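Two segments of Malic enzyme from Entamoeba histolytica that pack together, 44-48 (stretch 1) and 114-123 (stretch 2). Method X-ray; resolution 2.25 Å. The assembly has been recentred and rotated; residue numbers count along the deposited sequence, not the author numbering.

Stretch 1 44-48: KGKIQ
Stretch 2 114-123: LGVMEGKALL

What backbone shapes meet here? Residues 114-123 are helical throughout, with phi between -57° and -74° and psi between -31° and -50°, and the i to i+4 bonds run regularly from Glu118 N to Leu114 O (2.8 Å) through Leu123 N to Gly119 O (2.9 Å). The other stretch leaves a preceding helix at Lys44, whose phi/psi of 56/51 has the positive phi of a chain breaking out of the helical turn. Gly45 follows at 114/-161 and Lys46 at -133/-28, before Ile47 (-124/162) and Gln48 (-148/169) extend as the start of a strand. The two chains advance in the same general sense. The nearest CA atoms are Ile47 CA and Leu122 CA, 6.0 Å apart.

How does the helix hold the turn into the strand? Glu118, with chi1 at -156° (t), chi2 at 180° (t) and chi3 at 166°, reaches out nearly extended and presents one carboxylate oxygen to two successive amides. Lys46 N donates to Glu118 OE1 at 2.7 Å with an N-H...O angle of 162°, and Ile47 N donates to the same Glu118 OE1 at 2.9 Å and 158°. This shared acceptor fixes both peptide groups just where the strand begins, while Glu118 OE2 is hydrogen-bonded elsewhere in the structure. Gly45 C lies 3.6 Å from Glu118 OE1, and an ideal CB on Gly45 would sit only 2.9 Å from that oxygen, a clash; its backbone angles alone already call for glycine, since a CB would also jam against the carbonyl O of Lys44.

Where does the Lys46 side chain go? Its CA-to-CB bond points toward the helix, and chi angles of -73° (m), 171° (t), -64° (m) and -151° (t) bring the ammonium to the backbone, where Lys46 NZ donates to Gly115 O at 2.7 Å. Gly115 O also accepts the helical bond from Gly119 N at 3.1 Å. Lys46 NZ lies 3.4 Å from Gly119 N, but both are donors, so the approach is no hydrogen bond. An ideal CB on Gly119 would be a tight 3.3 Å from Lys46 NZ.

What closes the apolar end of the contact? The CA-to-CB bond of Ile47 points toward the helix, and with chi1 at 70° (p) and chi2 at 176° (t) the side chain packs against successive residues: Ile47 CD1 lies 3.7 Å from Ala121 CB, and Ile47 CG2 lies 3.8 Å from Leu122 CB. Leu122 has chi1 at 165° (t) and chi2 at 70° (p). The CA-to-CB bonds of Lys44 and Gln48 point away, and neither residue contacts the helix.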

# COMPACT_ATOMS: atom_id res chain seq x y z
N LYS A 44 12.70 2.33 10.93
CA LYS A 44 11.30 2.79 10.98
C LYS A 44 10.42 1.91 10.10
O LYS A 44 9.67 2.40 9.22
CB LYS A 44 11.13 4.27 10.58
CG LYS A 44 12.01 5.34 11.35
CD LYS A 44 11.99 5.22 12.89
CE LYS A 44 12.77 6.38 13.60
NZ LYS A 44 14.14 6.03 14.15
N GLY A 45 10.54 0.61 10.32
CA GLY A 45 9.78 -0.34 9.50
C GLY A 45 10.68 -1.19 8.64
O GLY A 45 11.87 -1.29 8.93
N LYS A 46 10.11 -1.79 7.59
CA LYS A 46 10.82 -2.79 6.82
C LYS A 46 10.71 -2.57 5.33
O LYS A 46 11.60 -2.98 4.61
CB LYS A 46 10.39 -4.20 7.21
CG LYS A 46 10.96 -4.63 8.64
CD LYS A 46 10.34 -5.94 9.11
CE LYS A 46 8.76 -5.80 9.34
NZ LYS A 46 8.30 -6.75 10.38
N ILE A 47 9.61 -1.95 4.88
CA ILE A 47 9.32 -1.78 3.44
C ILE A 47 9.10 -0.30 3.04
O ILE A 47 8.83 0.55 3.89
CB ILE A 47 8.15 -2.67 2.91
CG1 ILE A 47 6.83 -2.19 3.49
CG2 ILE A 47 8.34 -4.10 3.35
CD1 ILE A 47 5.57 -2.96 2.94
N GLN A 48 9.21 -0.01 1.76
CA GLN A 48 9.05 1.32 1.26
C GLN A 48 8.46 1.26 -0.13
O GLN A 48 8.36 0.22 -0.74
CB GLN A 48 10.39 2.03 1.25
CG GLN A 48 11.45 1.34 0.37
CD GLN A 48 12.69 2.20 0.10
OE1 GLN A 48 12.66 3.44 0.11
NE2 GLN A 48 13.82 1.52 -0.08
N LEU A 114 0.64 -4.54 12.55
CA LEU A 114 1.52 -3.94 11.53
C LEU A 114 2.93 -4.58 11.42
O LEU A 114 3.44 -4.68 10.32
CB LEU A 114 1.69 -2.44 11.80
CG LEU A 114 0.53 -1.60 11.30
CD1 LEU A 114 0.50 -0.28 12.06
CD2 LEU A 114 0.56 -1.35 9.76
N GLY A 115 3.54 -4.97 12.54
CA GLY A 115 4.86 -5.60 12.56
C GLY A 115 4.80 -6.85 11.74
O GLY A 115 5.62 -7.07 10.83
N VAL A 116 3.81 -7.70 12.02
CA VAL A 116 3.70 -9.00 11.34
C VAL A 116 3.27 -8.82 9.88
O VAL A 116 3.81 -9.50 8.98
CB VAL A 116 2.72 -9.91 12.10
CG1 VAL A 116 2.31 -11.16 11.26
CG2 VAL A 116 3.33 -10.33 13.46
N MET A 117 2.33 -7.91 9.60
CA MET A 117 1.84 -7.76 8.20
C MET A 117 2.87 -7.08 7.33
O MET A 117 2.94 -7.35 6.14
CB MET A 117 0.48 -7.02 8.12
CG MET A 117 -0.59 -7.53 9.08
SD MET A 117 -0.83 -9.31 8.92
CE MET A 117 -1.04 -9.77 10.64
N GLU A 118 3.67 -6.19 7.92
CA GLU A 118 4.83 -5.64 7.19
C GLU A 118 5.93 -6.69 6.88
O GLU A 118 6.55 -6.67 5.84
CB GLU A 118 5.39 -4.39 7.91
CG GLU A 118 6.11 -3.53 6.97
CD GLU A 118 6.70 -2.29 7.56
OE1 GLU A 118 7.55 -1.64 6.88
OE2 GLU A 118 6.34 -1.97 8.70
N GLY A 119 6.19 -7.61 7.82
CA GLY A 119 7.14 -8.70 7.59
C GLY A 119 6.62 -9.60 6.49
O GLY A 119 7.39 -10.04 5.65
N LYS A 120 5.31 -9.86 6.46
CA LYS A 120 4.70 -10.65 5.35
C LYS A 120 4.89 -9.91 4.02
O LYS A 120 5.22 -10.52 3.03
CB LYS A 120 3.16 -10.89 5.53
CG LYS A 120 2.70 -11.62 6.79
CD LYS A 120 2.90 -13.12 6.67
CE LYS A 120 2.29 -13.77 7.94
NZ LYS A 120 2.43 -15.31 7.89
N ALA A 121 4.67 -8.60 4.01
CA ALA A 121 4.77 -7.88 2.77
C ALA A 121 6.23 -7.90 2.35
O ALA A 121 6.48 -8.01 1.16
CB ALA A 121 4.33 -6.45 2.94
N LEU A 122 7.17 -7.74 3.33
CA LEU A 122 8.61 -7.74 3.05
C LEU A 122 8.95 -9.09 2.35
O LEU A 122 9.64 -9.11 1.30
CB LEU A 122 9.44 -7.59 4.35
CG LEU A 122 10.94 -7.95 4.23
CD1 LEU A 122 11.71 -6.87 3.37
CD2 LEU A 122 11.70 -8.16 5.58
N LEU A 123 8.41 -10.18 2.90
CA LEU A 123 8.69 -11.53 2.33
C LEU A 123 8.05 -11.78 0.97
O LEU A 123 8.57 -12.54 0.15
CB LEU A 123 8.24 -12.64 3.28
CG LEU A 123 8.94 -12.73 4.63
CD1 LEU A 123 8.26 -13.83 5.54
CD2 LEU A 123 10.47 -12.89 4.50